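PDB 2GGO: 401aa long hypothetical glucose-1-phosphate thymidylyltransferase from Sulfolobus tokodaii, which probably acts as a bifunctional sugar-phosphate nucleotidylyltransferase and acetyltransferase in the synthesis of UDP-N-acetylglucosamine and UDP-N-acetylgalactosamine. Local coordinates for residues Gly233-Asn238 with Ala251-Gly256; Ser269-Asn274 with Asn287-Ser292. All coordinates share one frame; numbering follows the deposited sequence.

Contact 1 of 2, residues Gly233-Asn238 with Ala251-Gly256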
ATOM      1  N   GLY A 233      -8.438  21.760 -14.146  1.00 41.92           N
ATOM      2  CA  GLY A 233      -9.676  22.033 -13.423  1.00 42.68           C
ATOM      3  C   GLY A 233     -10.015  23.512 -13.464  1.00 43.26           C
ATOM      4  O   GLY A 233      -9.497  24.244 -14.316  1.00 43.75           O
ATOM      5  N   ASN A 234     -10.878  23.966 -12.555  1.00 43.22           N
ATOM      6  CA  ASN A 234     -11.320  25.340 -12.520  1.00 43.09           C
ATOM      7  C   ASN A 234     -10.829  25.949 -11.227  1.00 42.73           C
ATOM      8  O   ASN A 234     -11.103  25.405 -10.170  1.00 43.29           O
ATOM      9  CB  ASN A 234     -12.846  25.371 -12.583  1.00 44.00           C
ATOM     10  CG  ASN A 234     -13.430  26.716 -12.200  1.00 47.31           C
ATOM     11  OD1 ASN A 234     -12.984  27.768 -12.694  1.00 52.65           O
ATOM     12  ND2 ASN A 234     -14.458  26.697 -11.321  1.00 49.34           N
ATOM     13  N   VAL A 235     -10.075  27.036 -11.312  1.00 41.70           N
ATOM     14  CA  VAL A 235      -9.549  27.735 -10.145  1.00 40.79           C
ATOM     15  C   VAL A 235     -10.031  29.169 -10.171  1.00 41.30           C
ATOM     16  O   VAL A 235      -9.798  29.895 -11.152  1.00 41.59           O
ATOM     17  CB  VAL A 235      -8.018  27.726 -10.118  1.00 40.44           C
ATOM     18  CG1 VAL A 235      -7.488  28.502  -8.923  1.00 38.21           C
ATOM     19  CG2 VAL A 235      -7.511  26.309 -10.110  1.00 39.23           C
ATOM     20  N   GLU A 236     -10.708  29.584  -9.096  1.00 40.73           N
ATOM     21  CA  GLU A 236     -11.347  30.884  -9.060  1.00 40.49           C
ATOM     22  C   GLU A 236     -10.292  31.887  -8.734  1.00 40.28           C
ATOM     23  O   GLU A 236      -9.136  31.520  -8.507  1.00 40.10           O
ATOM     24  CB  GLU A 236     -12.416  30.933  -7.980  1.00 39.95           C
ATOM     25  CG  GLU A 236     -13.600  30.033  -8.222  1.00 40.64           C
ATOM     26  CD  GLU A 236     -14.717  30.232  -7.193  1.00 41.22           C
ATOM     27  OE1 GLU A 236     -14.489  30.849  -6.118  1.00 37.97           O
ATOM     28  OE2 GLU A 236     -15.846  29.748  -7.475  1.00 44.58           O
ATOM     29  N   ASP A 237     -10.676  33.158  -8.693  1.00 40.97           N
ATOM     30  CA  ASP A 237      -9.725  34.165  -8.280  1.00 41.25           C
ATOM     31  C   ASP A 237      -9.467  34.116  -6.772  1.00 40.40           C
ATOM     32  O   ASP A 237     -10.267  33.590  -6.006  1.00 39.62           O
ATOM     33  CB  ASP A 237     -10.047  35.572  -8.818  1.00 42.78           C
ATOM     34  CG  ASP A 237     -11.390  36.073  -8.391  1.00 47.23           C
ATOM     35  OD1 ASP A 237     -12.017  35.478  -7.494  1.00 54.72           O
ATOM     36  OD2 ASP A 237     -11.836  37.093  -8.953  1.00 53.50           O
ATOM     37  N   ASN A 238      -8.311  34.635  -6.380  1.00 38.24           N
ATOM     38  CA  ASN A 238      -7.834  34.577  -5.010  1.00 38.24           C
ATOM     39  C   ASN A 238      -7.564  33.215  -4.445  1.00 35.80           C
ATOM     40  O   ASN A 238      -7.871  32.956  -3.300  1.00 35.29           O
ATOM     41  CB  ASN A 238      -8.748  35.364  -4.086  1.00 39.11           C
ATOM     42  CG  ASN A 238      -8.681  36.801  -4.383  1.00 43.61           C
ATOM     43  OD1 ASN A 238      -9.599  37.382  -4.977  1.00 50.61           O
ATOM     44  ND2 ASN A 238      -7.548  37.394  -4.058  1.00 46.40           N
ATOM     45  N   ALA A 251     -12.137  19.319 -11.211  1.00 37.52           N
ATOM     46  CA  ALA A 251     -11.850  19.863  -9.890  1.00 36.19           C
ATOM     47  C   ALA A 251     -12.070  21.377  -9.858  1.00 36.13           C
ATOM     48  O   ALA A 251     -11.735  22.096 -10.817  1.00 35.98           O
ATOM     49  CB  ALA A 251     -10.434  19.461  -9.408  1.00 35.89           C
ATOM     50  N   GLU A 252     -12.661  21.846  -8.759  1.00 34.70           N
ATOM     51  CA  GLU A 252     -13.056  23.241  -8.611  1.00 34.83           C
ATOM     52  C   GLU A 252     -12.400  23.750  -7.362  1.00 32.85           C
ATOM     53  O   GLU A 252     -12.546  23.126  -6.302  1.00 32.20           O
ATOM     54  CB  GLU A 252     -14.576  23.341  -8.445  1.00 34.22           C
ATOM     55  CG  GLU A 252     -15.141  24.755  -8.766  1.00 39.53           C
ATOM     56  CD  GLU A 252     -16.473  25.108  -8.018  1.00 39.99           C
ATOM     57  OE1 GLU A 252     -17.102  24.195  -7.381  1.00 44.40           O
ATOM     58  OE2 GLU A 252     -16.877  26.317  -8.083  1.00 44.07           O
ATOM     59  N   ILE A 253     -11.675  24.860  -7.483  1.00 31.65           N
ATOM     60  CA  ILE A 253     -10.987  25.502  -6.363  1.00 30.59           C
ATOM     61  C   ILE A 253     -11.434  26.958  -6.155  1.00 30.60           C
ATOM     62  O   ILE A 253     -11.252  27.808  -7.006  1.00 30.13           O
ATOM     63  CB  ILE A 253      -9.479  25.449  -6.543  1.00 30.82           C
ATOM     64  CG1 ILE A 253      -9.049  24.021  -6.986  1.00 31.23           C
ATOM     65  CG2 ILE A 253      -8.816  25.930  -5.314  1.00 29.36           C
ATOM     66  CD1 ILE A 253      -7.625  23.678  -6.767  1.00 31.75           C
ATOM     67  N   LYS A 254     -12.028  27.211  -4.995  1.00 29.09           N
ATOM     68  CA  LYS A 254     -12.716  28.436  -4.680  1.00 28.31           C
ATOM     69  C   LYS A 254     -11.821  29.379  -3.945  1.00 28.02           C
ATOM     70  O   LYS A 254     -10.822  28.990  -3.323  1.00 27.45           O
ATOM     71  CB  LYS A 254     -13.946  28.132  -3.827  1.00 28.46           C
ATOM     72  CG  LYS A 254     -14.854  27.096  -4.459  1.00 26.80           C
ATOM     73  CD  LYS A 254     -16.179  27.020  -3.750  1.00 29.74           C
ATOM     74  CE  LYS A 254     -17.185  25.999  -4.402  1.00 28.99           C
ATOM     75  NZ  LYS A 254     -18.251  25.596  -3.412  1.00 30.61           N
ATOM     76  N   SER A 255     -12.183  30.642  -4.050  1.00 26.65           N
ATOM     77  CA  SER A 255     -11.349  31.740  -3.592  1.00 26.97           C
ATOM     78  C   SER A 255     -10.985  31.608  -2.115  1.00 26.68           C
ATOM     79  O   SER A 255     -11.710  30.981  -1.337  1.00 27.49           O
ATOM     80  CB  SER A 255     -12.066  33.062  -3.881  1.00 25.79           C
ATOM     81  OG  SER A 255     -12.544  33.056  -5.232  1.00 27.95           O
ATOM     82  N   GLY A 256      -9.834  32.158  -1.742  1.00 26.53           N
ATOM     83  CA  GLY A 256      -9.407  32.107  -0.359  1.00 26.74           C
ATOM     84  C   GLY A 256      -8.594  30.868  -0.092  1.00 26.13           C
ATOM     85  O   GLY A 256      -7.885  30.790   0.913  1.00 27.59           O
TER

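Contact 2 of 2, residues Ser269-Asn274 with Asn287-Ser292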
ATOM      1  N   SER A 269     -12.877  16.970  -7.511  1.00 27.83           N
ATOM      2  CA  SER A 269     -12.759  17.552  -6.187  1.00 26.88           C
ATOM      3  C   SER A 269     -13.359  18.948  -6.079  1.00 28.03           C
ATOM      4  O   SER A 269     -13.449  19.662  -7.061  1.00 27.61           O
ATOM      5  CB  SER A 269     -11.322  17.560  -5.742  1.00 27.02           C
ATOM      6  OG  SER A 269     -10.979  16.196  -5.469  1.00 20.01           O
ATOM      7  N   GLU A 270     -13.833  19.300  -4.883  1.00 27.33           N
ATOM      8  CA  GLU A 270     -14.354  20.622  -4.643  1.00 28.13           C
ATOM      9  C   GLU A 270     -13.659  21.143  -3.392  1.00 26.76           C
ATOM     10  O   GLU A 270     -13.849  20.609  -2.328  1.00 23.71           O
ATOM     11  CB  GLU A 270     -15.854  20.545  -4.471  1.00 28.29           C
ATOM     12  CG  GLU A 270     -16.533  21.874  -4.200  1.00 32.98           C
ATOM     13  CD  GLU A 270     -18.072  21.757  -4.205  1.00 34.77           C
ATOM     14  OE1 GLU A 270     -18.634  20.943  -3.438  1.00 36.31           O
ATOM     15  OE2 GLU A 270     -18.727  22.501  -4.994  1.00 45.56           O
ATOM     16  N   ILE A 271     -12.816  22.157  -3.565  1.00 25.34           N
ATOM     17  CA  ILE A 271     -11.940  22.653  -2.509  1.00 25.58           C
ATOM     18  C   ILE A 271     -12.373  24.063  -2.239  1.00 25.42           C
ATOM     19  O   ILE A 271     -12.651  24.798  -3.165  1.00 25.74           O
ATOM     20  CB  ILE A 271     -10.446  22.708  -2.958  1.00 25.69           C
ATOM     21  CG1 ILE A 271     -10.038  21.398  -3.595  1.00 23.74           C
ATOM     22  CG2 ILE A 271      -9.513  22.974  -1.730  1.00 24.16           C
ATOM     23  CD1 ILE A 271     -10.162  20.269  -2.609  1.00 14.23           C
ATOM     24  N   GLY A 272     -12.446  24.448  -0.972  1.00 25.22           N
ATOM     25  CA  GLY A 272     -12.734  25.819  -0.647  1.00 24.95           C
ATOM     26  C   GLY A 272     -14.193  26.130  -0.339  1.00 25.86           C
ATOM     27  O   GLY A 272     -15.057  25.224  -0.319  1.00 26.73           O
ATOM     28  N   PRO A 273     -14.472  27.386  -0.038  1.00 25.35           N
ATOM     29  CA  PRO A 273     -13.535  28.522  -0.018  1.00 25.17           C
ATOM     30  C   PRO A 273     -12.664  28.511   1.229  1.00 24.51           C
ATOM     31  O   PRO A 273     -13.015  27.823   2.167  1.00 24.13           O
ATOM     32  CB  PRO A 273     -14.473  29.717   0.060  1.00 24.00           C
ATOM     33  CG  PRO A 273     -15.669  29.210   0.757  1.00 25.73           C
ATOM     34  CD  PRO A 273     -15.829  27.787   0.370  1.00 24.97           C
ATOM     35  N   ASN A 274     -11.533  29.220   1.228  1.00 23.04           N
ATOM     36  CA  ASN A 274     -10.800  29.420   2.465  1.00 25.15           C
ATOM     37  C   ASN A 274     -10.308  28.091   3.025  1.00 23.17           C
ATOM     38  O   ASN A 274     -10.309  27.847   4.216  1.00 25.67           O
ATOM     39  CB  ASN A 274     -11.711  30.132   3.459  1.00 24.75           C
ATOM     40  CG  ASN A 274     -12.094  31.561   3.004  1.00 29.70           C
ATOM     41  OD1 ASN A 274     -11.283  32.235   2.360  1.00 28.38           O
ATOM     42  ND2 ASN A 274     -13.335  32.022   3.337  1.00 31.85           N
ATOM     43  N   ASN A 287     -13.167  14.640  -3.789  1.00 28.19           N
ATOM     44  CA  ASN A 287     -13.088  14.896  -2.373  1.00 26.26           C
ATOM     45  C   ASN A 287     -13.638  16.256  -2.128  1.00 25.38           C
ATOM     46  O   ASN A 287     -13.586  17.083  -3.006  1.00 26.25           O
ATOM     47  CB  ASN A 287     -11.650  14.821  -1.896  1.00 25.91           C
ATOM     48  CG  ASN A 287     -11.086  13.451  -2.000  1.00 22.04           C
ATOM     49  OD1 ASN A 287     -11.391  12.562  -1.227  1.00 21.60           O
ATOM     50  ND2 ASN A 287     -10.244  13.252  -2.971  1.00 16.80           N
ATOM     51  N   LYS A 288     -14.274  16.446  -0.983  1.00 23.55           N
ATOM     52  CA  LYS A 288     -14.665  17.779  -0.571  1.00 22.23           C
ATOM     53  C   LYS A 288     -13.841  18.194   0.635  1.00 20.62           C
ATOM     54  O   LYS A 288     -13.758  17.435   1.632  1.00 19.06           O
ATOM     55  CB  LYS A 288     -16.175  17.924  -0.341  1.00 23.81           C
ATOM     56  CG  LYS A 288     -16.587  19.410   0.089  1.00 24.53           C
ATOM     57  CD  LYS A 288     -17.814  19.926  -0.656  1.00 28.16           C
ATOM     58  CE  LYS A 288     -18.054  21.428  -0.553  1.00 27.66           C
ATOM     59  NZ  LYS A 288     -17.807  21.761   0.823  1.00 31.60           N
ATOM     60  N   ILE A 289     -13.174  19.335   0.476  1.00 18.96           N
ATOM     61  CA  ILE A 289     -12.353  20.021   1.487  1.00 19.79           C
ATOM     62  C   ILE A 289     -12.923  21.435   1.534  1.00 20.07           C
ATOM     63  O   ILE A 289     -12.725  22.211   0.565  1.00 23.06           O
ATOM     64  CB  ILE A 289     -10.841  20.031   1.120  1.00 20.39           C
ATOM     65  CG1 ILE A 289     -10.287  18.630   0.889  1.00 19.88           C
ATOM     66  CG2 ILE A 289     -10.021  20.737   2.188  1.00 20.12           C
ATOM     67  CD1 ILE A 289     -10.244  17.686   2.061  1.00 21.08           C
ATOM     68  N   GLY A 290     -13.591  21.768   2.652  1.00 21.33           N
ATOM     69  CA  GLY A 290     -14.404  23.015   2.887  1.00 18.70           C
ATOM     70  C   GLY A 290     -13.727  24.154   3.576  1.00 18.95           C
ATOM     71  O   GLY A 290     -12.515  24.153   3.717  1.00 21.18           O
ATOM     72  N   ALA A 291     -14.499  25.121   4.047  1.00 18.12           N
ATOM     73  CA  ALA A 291     -13.952  26.346   4.609  1.00 15.52           C
ATOM     74  C   ALA A 291     -13.401  26.059   5.967  1.00 17.08           C
ATOM     75  O   ALA A 291     -14.070  25.363   6.766  1.00 16.78           O
ATOM     76  CB  ALA A 291     -15.009  27.415   4.684  1.00 15.34           C
ATOM     77  N   SER A 292     -12.254  26.672   6.263  1.00 17.94           N
ATOM     78  CA  SER A 292     -11.509  26.414   7.479  1.00 17.11           C
ATOM     79  C   SER A 292     -11.125  24.996   7.706  1.00 17.73           C
ATOM     80  O   SER A 292     -11.134  24.557   8.880  1.00 16.82           O
ATOM     81  CB  SER A 292     -12.248  26.907   8.727  1.00 15.54           C
ATOM     82  OG  SER A 292     -12.637  28.269   8.670  1.00 13.52           O
TER

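Contact 1 of 2, residues Gly233-Asn238 with Ala251-Gly256
The amide of Asn234 and the carboxylate of Glu252 are turned almost alike, their planes 12° apart, on side chains that run alongside each other in the same direction. At the nitrogen end of the amide, ND2 comes to 3.3 Å from CG of Glu252. The carboxylate of Glu236 is turned steeply against that of Glu252. One face of the Glu236 carboxylate lies over Lys254, where CD is 3.7 Å from CA of Lys254, and CB and CG of that lysine extend beneath the same face. From this side too, the amide N of Ser255 donates to Glu236 OE1 over 3.1 Å, meeting the oxygen on its anti side and 33° out of the carboxylate plane. The other oxygen, OE2, stands 3.6 Å from OE2 of Glu252, a meeting of like charges that would tend to raise the proton affinity of one of them. CG of Glu236 is anti to the carbonyl carbon (chi1 -66°), which brings it beside Ile253 O, and the chain then runs extended alongside that of Lys254. An alanine in place of Glu236 would probably leave the amide of Ser255 without this acceptor and uncover the base of the Lys254 side chain. On the opposite face of the sheet, Val235 CG2 reaches Ile253 CB at 4.2 Å, and both residues pack on Ile247. Backbone bonds join the parallel strands: Asn234 N to Ala251 O (2.7 Å), Ile253 N to Asn234 O, and Glu236 N to Ile253 O (2.8 Å). At the turn Gly256 N donates to Asn238 O, and the positive phi of Gly256 suits a residue without CB. Equivalent positions 18 residues apart, stacked in parallel with aliphatic side chains turned inward, are characteristic of the left-handed parallel beta-helix built from hexapeptide repeats.

Contact 2 of 2, residues Ser269-Asn274 with Asn287-Ser292
Ser269 OG is gripped from two directions: it receives the amide N-H of Asn287 in a nearly straight bond of 3.2 Å and is also hydrogen-bonded to Gly266 O. The oxygen, on a buried residue, is thereby satisfied, and it ties the start of one strand to the next. Beyond it, Glu270 N donates to Asn287 O, Ile289 N to Glu270 O, and Gly272 N to Ile289 O at 2.7 Å. On the outer face Glu270 and Lys288 run alongside each other, but their charged ends do not pair. Glu270 OE1 touches the methylenes of the lysine, with CE at 3.0 Å, while NZ stays 4.4 Å away because the lysine chain bends. Inward, the second torsion of Ile271 (chi2 -62°) turns CD1 onto Ile289 CB at 3.8 Å; both isoleucines pack on Leu277 and Leu283. The cis peptide before Pro273 leads into the turn, where Ser292 N donates to Asn274 O from above the carbonyl plane. Asn274 and Ser292 share left-handed backbone angles, a repeated corner that belongs to the coils of a left-handed hexapeptide beta-helix.

The two contacts follow one another along the chain, and their centres lie 10 Å apart. Strands 252-253 and 270-271 are neighbours in one parallel sheet, so the second segment of contact 1 lies directly against the first of contact 2. Glu252 spans the junction, its N lying 2.9 Å from Ser269 O and its O 2.9 Å from Ile271 N, probable hydrogen bonds both. At the turn Gly256 CA packs 3.3 Å from Asn274 OD1. On the outward face the carboxylates of Glu252 and Glu270 approach each other, and Lys254 NZ makes a long, weak ion pair with Glu270 OE2. Neither contact includes a residue of the probable nucleotide and sugar-phosphate sites.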